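Local atomic coordinates of putative chemotaxis protein (Desulfovibrio vulgaris str. Hildenborough, PDB entry 3H4Y), a protein that is of unproven function but, as a putative CheX-family chemotaxis protein, probably dephosphorylates a chemotaxis response regulator. Residues F142-H146 with G147-V151; G106-M110 with G111-Q115. All blocks are in the same frame, centred on the assembly; numbering follows the deposited sequence.

Contact 1. Residues F142-H146 with G147-V151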
ATOM      1  N   PHE A 142      18.142   0.323  -6.420  1.00  9.31           N
ATOM      2  CA  PHE A 142      19.229   1.088  -5.826  1.00  9.44           C
ATOM      3  C   PHE A 142      20.102   0.161  -4.961  1.00 10.10           C
ATOM      4  O   PHE A 142      19.605  -0.801  -4.349  1.00 10.62           O
ATOM      5  CB  PHE A 142      18.679   2.204  -4.938  1.00 10.07           C
ATOM      6  CG  PHE A 142      18.011   3.299  -5.691  1.00  8.74           C
ATOM      7  CD1 PHE A 142      16.699   3.157  -6.137  1.00  9.83           C
ATOM      8  CD2 PHE A 142      18.663   4.508  -5.922  1.00  9.70           C
ATOM      9  CE1 PHE A 142      16.064   4.197  -6.803  1.00 10.46           C
ATOM     10  CE2 PHE A 142      18.044   5.540  -6.548  1.00  9.78           C
ATOM     11  CZ  PHE A 142      16.757   5.398  -7.017  1.00 10.53           C
ATOM     12  N   LEU A 143      21.403   0.449  -4.939  1.00  8.88           N
ATOM     13  CA  LEU A 143      22.325  -0.216  -4.064  1.00  8.32           C
ATOM     14  C   LEU A 143      22.844   0.736  -2.985  1.00  7.93           C
ATOM     15  O   LEU A 143      23.114   1.922  -3.238  1.00 10.14           O
ATOM     16  CB  LEU A 143      23.524  -0.762  -4.853  1.00  9.66           C
ATOM     17  CG  LEU A 143      23.320  -2.067  -5.623  1.00 18.27           C
ATOM     18  CD1 LEU A 143      24.625  -2.489  -6.289  1.00 24.38           C
ATOM     19  CD2 LEU A 143      22.899  -3.175  -4.688  1.00 31.10           C
ATOM     20  N   THR A 144      23.071   0.184  -1.794  1.00  8.84           N
ATOM     21  CA  THR A 144      23.770   0.878  -0.732  1.00  6.47           C
ATOM     22  C   THR A 144      24.858  -0.096  -0.260  1.00  6.38           C
ATOM     23  O   THR A 144      24.888  -1.263  -0.683  1.00  9.36           O
ATOM     24  CB  THR A 144      22.879   1.222   0.470  1.00  8.30           C
ATOM     25  OG1 THR A 144      22.536   0.027   1.182  1.00  8.64           O
ATOM     26  CG2 THR A 144      21.561   1.938   0.028  1.00  9.68           C
ATOM     27  N   ASN A 145      25.705   0.383   0.636  1.00  8.55           N
ATOM     28  CA  ASN A 145      26.739  -0.494   1.199  1.00  9.24           C
ATOM     29  C   ASN A 145      26.176  -1.694   1.956  1.00  9.91           C
ATOM     30  O   ASN A 145      26.885  -2.698   2.149  1.00  8.58           O
ATOM     31  CB  ASN A 145      27.642   0.284   2.137  1.00 11.66           C
ATOM     32  CG  ASN A 145      28.449   1.355   1.436  1.00 16.41           C
ATOM     33  OD1 ASN A 145      28.627   1.357   0.198  1.00 14.50           O
ATOM     34  ND2 ASN A 145      28.924   2.310   2.233  1.00 21.78           N
ATOM     35  N   HIS A 146      24.930  -1.588   2.413  1.00  7.29           N
ATOM     36  CA  HIS A 146      24.284  -2.654   3.158  1.00  8.62           C
ATOM     37  C   HIS A 146      23.137  -3.378   2.472  1.00 10.35           C
ATOM     38  O   HIS A 146      22.352  -4.047   3.138  1.00 12.42           O
ATOM     39  CB  HIS A 146      23.866  -2.142   4.542  1.00 10.07           C
ATOM     40  CG  HIS A 146      25.016  -1.703   5.375  1.00 14.85           C
ATOM     41  ND1 HIS A 146      25.730  -2.574   6.159  1.00 16.72           N
ATOM     42  CD2 HIS A 146      25.626  -0.503   5.494  1.00 13.71           C
ATOM     43  CE1 HIS A 146      26.711  -1.921   6.755  1.00 13.79           C
ATOM     44  NE2 HIS A 146      26.670  -0.664   6.378  1.00 18.20           N
ATOM     45  N   GLY A 147      22.996  -3.233   1.160  1.00 11.02           N
ATOM     46  CA  GLY A 147      22.023  -4.021   0.449  1.00 12.05           C
ATOM     47  C   GLY A 147      21.344  -3.248  -0.641  1.00 14.59           C
ATOM     48  O   GLY A 147      21.889  -2.260  -1.119  1.00 17.02           O
ATOM     49  N   GLU A 148      20.165  -3.720  -1.036  1.00 11.53           N
ATOM     50  CA  GLU A 148      19.418  -3.193  -2.164  0.67 11.21           C
ATOM     51  C   GLU A 148      18.016  -2.738  -1.751  1.00  9.87           C
ATOM     52  O   GLU A 148      17.431  -3.249  -0.768  1.00  8.91           O
ATOM     53  CB  GLU A 148      19.269  -4.329  -3.195  0.67 11.71           C
ATOM     54  CG  GLU A 148      18.660  -3.967  -4.562  0.67 16.50           C
ATOM     55  CD  GLU A 148      17.126  -3.965  -4.659  0.67 29.87           C
ATOM     56  OE1 GLU A 148      16.397  -4.564  -3.842  0.67 22.57           O
ATOM     57  OE2 GLU A 148      16.638  -3.359  -5.623  0.67 25.23           O
ATOM     58  N   PHE A 149      17.465  -1.824  -2.525  1.00  9.48           N
ATOM     59  CA  PHE A 149      16.051  -1.481  -2.425  1.00  8.11           C
ATOM     60  C   PHE A 149      15.547  -1.093  -3.805  1.00 12.00           C
ATOM     61  O   PHE A 149      16.347  -0.708  -4.662  1.00 11.16           O
ATOM     62  CB  PHE A 149      15.750  -0.429  -1.372  1.00  9.31           C
ATOM     63  CG  PHE A 149      16.308   0.956  -1.663  1.00 10.84           C
ATOM     64  CD1 PHE A 149      17.568   1.324  -1.233  1.00 10.46           C
ATOM     65  CD2 PHE A 149      15.533   1.917  -2.303  1.00  8.78           C
ATOM     66  CE1 PHE A 149      18.061   2.583  -1.456  1.00  9.39           C
ATOM     67  CE2 PHE A 149      16.008   3.180  -2.515  1.00 10.17           C
ATOM     68  CZ  PHE A 149      17.286   3.525  -2.078  1.00  9.57           C
ATOM     69  N   THR A 150      14.237  -1.210  -4.018  1.00  9.39           N
ATOM     70  CA  THR A 150      13.628  -0.902  -5.304  1.00  7.57           C
ATOM     71  C   THR A 150      12.519   0.116  -5.147  1.00  9.19           C
ATOM     72  O   THR A 150      11.632  -0.061  -4.303  1.00 10.05           O
ATOM     73  CB  THR A 150      13.072  -2.165  -5.986  1.00 12.05           C
ATOM     74  OG1 THR A 150      14.150  -3.070  -6.230  1.00 15.98           O
ATOM     75  CG2 THR A 150      12.370  -1.842  -7.276  1.00 11.95           C
ATOM     76  N   VAL A 151      12.597   1.172  -5.940  1.00  7.89           N
ATOM     77  CA  VAL A 151      11.559   2.194  -6.011  1.00  7.70           C
ATOM     78  C   VAL A 151      10.657   1.924  -7.235  1.00 10.07           C
ATOM     79  O   VAL A 151      11.157   1.664  -8.338  1.00  9.37           O
ATOM     80  CB  VAL A 151      12.150   3.629  -6.106  1.00  7.71           C
ATOM     81  CG1 VAL A 151      11.014   4.700  -6.320  1.00  8.42           C
ATOM     82  CG2 VAL A 151      13.004   3.944  -4.869  1.00  8.55           C
TER

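Contact 2. Residues G106-M110 with G111-Q115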
ATOM      1  N   GLY A 106       8.740  17.196  -8.440  1.00  8.90           N
ATOM      2  CA  GLY A 106       9.411  17.100  -9.740  1.00 10.20           C
ATOM      3  C   GLY A 106       8.473  16.735 -10.890  1.00  9.78           C
ATOM      4  O   GLY A 106       8.541  17.326 -11.973  1.00 10.36           O
ATOM      5  N   LEU A 107       7.602  15.753 -10.658  1.00  8.77           N
ATOM      6  CA  LEU A 107       6.594  15.340 -11.655  1.00  8.27           C
ATOM      7  C   LEU A 107       5.689  16.524 -12.003  1.00  9.41           C
ATOM      8  O   LEU A 107       5.335  16.718 -13.172  1.00 10.72           O
ATOM      9  CB  LEU A 107       5.762  14.165 -11.146  1.00  8.05           C
ATOM     10  CG  LEU A 107       6.519  12.854 -11.077  1.00 11.21           C
ATOM     11  CD1 LEU A 107       5.732  11.889 -10.196  1.00 12.19           C
ATOM     12  CD2 LEU A 107       6.799  12.248 -12.446  1.00 13.97           C
ATOM     13  N   ALA A 108       5.313  17.328 -11.009  1.00  9.57           N
ATOM     14  CA  ALA A 108       4.434  18.491 -11.245  1.00 11.01           C
ATOM     15  C   ALA A 108       5.119  19.532 -12.133  1.00 13.88           C
ATOM     16  O   ALA A 108       4.456  20.146 -12.998  1.00 12.72           O
ATOM     17  CB  ALA A 108       3.970  19.107  -9.918  1.00 13.28           C
ATOM     18  N   GLU A 109       6.425  19.705 -11.970  1.00 13.37           N
ATOM     19  CA  GLU A 109       7.248  20.541 -12.886  1.00 15.04           C
ATOM     20  C   GLU A 109       7.285  19.987 -14.319  1.00 15.43           C
ATOM     21  O   GLU A 109       7.413  20.756 -15.285  1.00 14.05           O
ATOM     22  CB  GLU A 109       8.662  20.718 -12.330  1.00 16.94           C
ATOM     23  CG  GLU A 109       8.670  21.554 -11.045  1.00 20.67           C
ATOM     24  CD  GLU A 109       9.991  21.487 -10.277  1.00 36.25           C
ATOM     25  OE1 GLU A 109      10.920  20.780 -10.734  1.00 41.66           O
ATOM     26  OE2 GLU A 109      10.086  22.140  -9.203  1.00 36.37           O
HETATM   27  N   MSE A 110       7.140  18.668 -14.454  1.00 13.46           N
HETATM   28  CA  MSE A 110       7.092  18.008 -15.751  1.00 14.61           C
HETATM   29  C   MSE A 110       5.670  17.978 -16.314  1.00 12.18           C
HETATM   30  O   MSE A 110       5.454  17.381 -17.359  1.00 17.19           O
HETATM   31  CB  MSE A 110       7.644  16.577 -15.639  1.00 14.49           C
HETATM   32  CG  MSE A 110       9.111  16.546 -15.371  1.00 18.74           C
HETATM   33 SE   MSE A 110       9.613  14.690 -14.950  0.75 19.37          SE
HETATM   34  CE  MSE A 110       9.355  13.884 -16.646  1.00 26.27           C
ATOM     35  N   GLY A 111       4.711  18.564 -15.610  1.00 12.51           N
ATOM     36  CA  GLY A 111       3.330  18.631 -16.071  1.00 15.91           C
ATOM     37  C   GLY A 111       2.358  17.586 -15.553  1.00 15.83           C
ATOM     38  O   GLY A 111       1.216  17.518 -16.021  1.00 18.23           O
HETATM   39  N   MSE A 112       2.791  16.780 -14.595  1.00 13.65           N
HETATM   40  CA  MSE A 112       1.927  15.764 -14.010  0.50 14.17           C
HETATM   41  C   MSE A 112       1.734  16.004 -12.533  1.00 13.97           C
HETATM   42  O   MSE A 112       2.626  15.765 -11.747  1.00 13.70           O
HETATM   43  CB  MSE A 112       2.505  14.388 -14.229  0.50 15.59           C
HETATM   44  CG  MSE A 112       2.074  13.801 -15.526  0.50 20.67           C
HETATM   45 SE   MSE A 112       2.618  11.992 -15.484  0.38 30.32          SE
HETATM   46  CE  MSE A 112       4.474  12.279 -15.887  0.50  6.94           C
ATOM     47  N   VAL A 113       0.550  16.481 -12.180  1.00 11.57           N
ATOM     48  CA  VAL A 113       0.218  16.822 -10.800  1.00 12.48           C
ATOM     49  C   VAL A 113      -0.496  15.674 -10.110  1.00  9.97           C
ATOM     50  O   VAL A 113      -1.565  15.237 -10.549  1.00 12.23           O
ATOM     51  CB  VAL A 113      -0.693  18.023 -10.754  1.00 12.79           C
ATOM     52  CG1 VAL A 113      -1.031  18.364  -9.328  1.00 18.11           C
ATOM     53  CG2 VAL A 113       0.002  19.227 -11.462  1.00 15.59           C
ATOM     54  N   PHE A 114       0.143  15.200  -9.030  1.00  9.94           N
ATOM     55  CA  PHE A 114      -0.381  14.142  -8.172  1.00  9.22           C
ATOM     56  C   PHE A 114      -0.422  14.592  -6.734  1.00 11.12           C
ATOM     57  O   PHE A 114       0.539  15.213  -6.250  1.00 10.66           O
ATOM     58  CB  PHE A 114       0.544  12.941  -8.186  1.00  9.72           C
ATOM     59  CG  PHE A 114       0.611  12.192  -9.480  1.00 10.78           C
ATOM     60  CD1 PHE A 114      -0.373  11.252  -9.816  1.00  9.86           C
ATOM     61  CD2 PHE A 114       1.683  12.380 -10.330  1.00 13.65           C
ATOM     62  CE1 PHE A 114      -0.276  10.523 -10.964  1.00 10.53           C
ATOM     63  CE2 PHE A 114       1.786  11.667 -11.528  1.00 13.03           C
ATOM     64  CZ  PHE A 114       0.818  10.737 -11.858  1.00  9.34           C
ATOM     65  N   GLN A 115      -1.495  14.215  -6.057  1.00 11.50           N
ATOM     66  CA  GLN A 115      -1.606  14.253  -4.612  1.00 11.57           C
ATOM     67  C   GLN A 115      -1.151  12.884  -4.076  1.00  9.86           C
ATOM     68  O   GLN A 115      -1.196  11.874  -4.785  1.00  9.54           O
ATOM     69  CB  GLN A 115      -3.056  14.522  -4.215  1.00 11.82           C
ATOM     70  CG  GLN A 115      -3.505  16.019  -4.410  1.00 18.04           C
ATOM     71  CD  GLN A 115      -3.523  16.550  -5.870  1.00 26.99           C
ATOM     72  OE1 GLN A 115      -4.354  16.144  -6.690  1.00 26.76           O
ATOM     73  NE2 GLN A 115      -2.641  17.520  -6.163  1.00 23.51           N
TER

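Contact 1. Residues F142-H146 with G147-V151
Phe142 and Phe149 meet as cross-strand neighbours in a tight beta hairpin, whose strands 137-144 and 147-155 lie side by side within the antiparallel six-stranded sheet. The two residues form a hydrogen-bonded antiparallel pair: Phe142 N gives a nearly straight bond to Phe149 O (2.7 Å), and Phe149 N returns one to Phe142 O (3.0 Å). The ring planes are nearly parallel (4° apart) but slid apart, so that they barely overlap, with centroids 5.0 Å from each other. Over one face of the Phe149 ring, toward its rim, sits the Phe142 methylene, a CH-pi contact with CB 3.6 Å from the ring centroid. Phe149 reaches this place because its CG sits between the backbone N and the carbonyl carbon (chi1 67°), bringing the ring back over its partner strand. Thr144 CG2 touches the same ring at its edge, while Val151 CG2 packs on Phe142 CE1 at 3.6 Å. The hairpin is closed by a two-residue type I turn from Thr144 to Gly147. Its firm bond runs from Thr144 N to Gly147 O (2.8 Å); the return bond from Gly147 N to Thr144 O is long (3.3 Å) and comes from above the carbonyl plane. Within the turn Thr144 OG1 accepts from His146 N (3.1 Å), an ST turn, and Gly147 takes a positive phi of 142° where a side chain would strike the preceding carbonyl oxygen. Thr17 of helix 10-25 touches the side chains of Phe142, Phe149 and Val151, and Cys68 of helix 66-77 reaches Thr144 and Phe149.

Contact 2. Residues G106-M110 with G111-Q115
Leu107, on the last turn of helix 84-109, sends its two methyl branches to different partners beyond the helix end. CD1 approaches the Phe114 ring obliquely, 4.1 Å from CD2 of that ring, whereas CD2 of Leu107 lies 4.2 Å from CE of Met112, a selenomethionine, in one of the latter's two conformers, so this touch is tentative. The leucine's chi1 (-71°) places CG beside the backbone N, and chi2 (164°) spreads the two methyls. In that same conformer Met112 runs extended from CA to its selenium and then bends at chi3, which turns the terminal methyl back toward Leu107. A looser touch joins Ala108 CB to Val113 CG2 at 4.3 Å. Phe153 of strand 147-155 also meets both Leu107 and Phe114, tying this apolar group to the sheet. The backbone explains why the side chains return on one another. Met112 N bonds to Leu107 O at 2.9 Å, and Gly111 N bonds to Ala108 O at 3.1 Å, each donor standing above the plane of its carbonyl. Gly111 is the pivot, adopting a positive phi of 97° at which a CB would collide with Met110 O. Together the two backward bonds and the left-handed backbone conformation of Gly111 make a Schellman motif, the classic C-terminal cap of an alpha-helix, here leading into strand 114-124.

Both contacts are reversals of the chain with a positive-phi glycine at or just after the bend, one between two strands and the other from helix to strand. Their centres lie 26 Å apart, on opposite sides of the chain's centre, and their nearest atoms are separated by about 10 Å, with no touch. The same sheet joins them: contact 1 lies on the neighbouring strands 137-144 and 147-155, while contact 2 opens into strand 114-124, an edge strand of the sheet within this chain. Strand 147-155 connects them further, since Phe153 and Phe155, beyond Val151, pack on side chains of contact 2. Helix 10-25 likewise reaches both, through Thr17 at contact 1 and through Pro12 and Phe13 at contact 2.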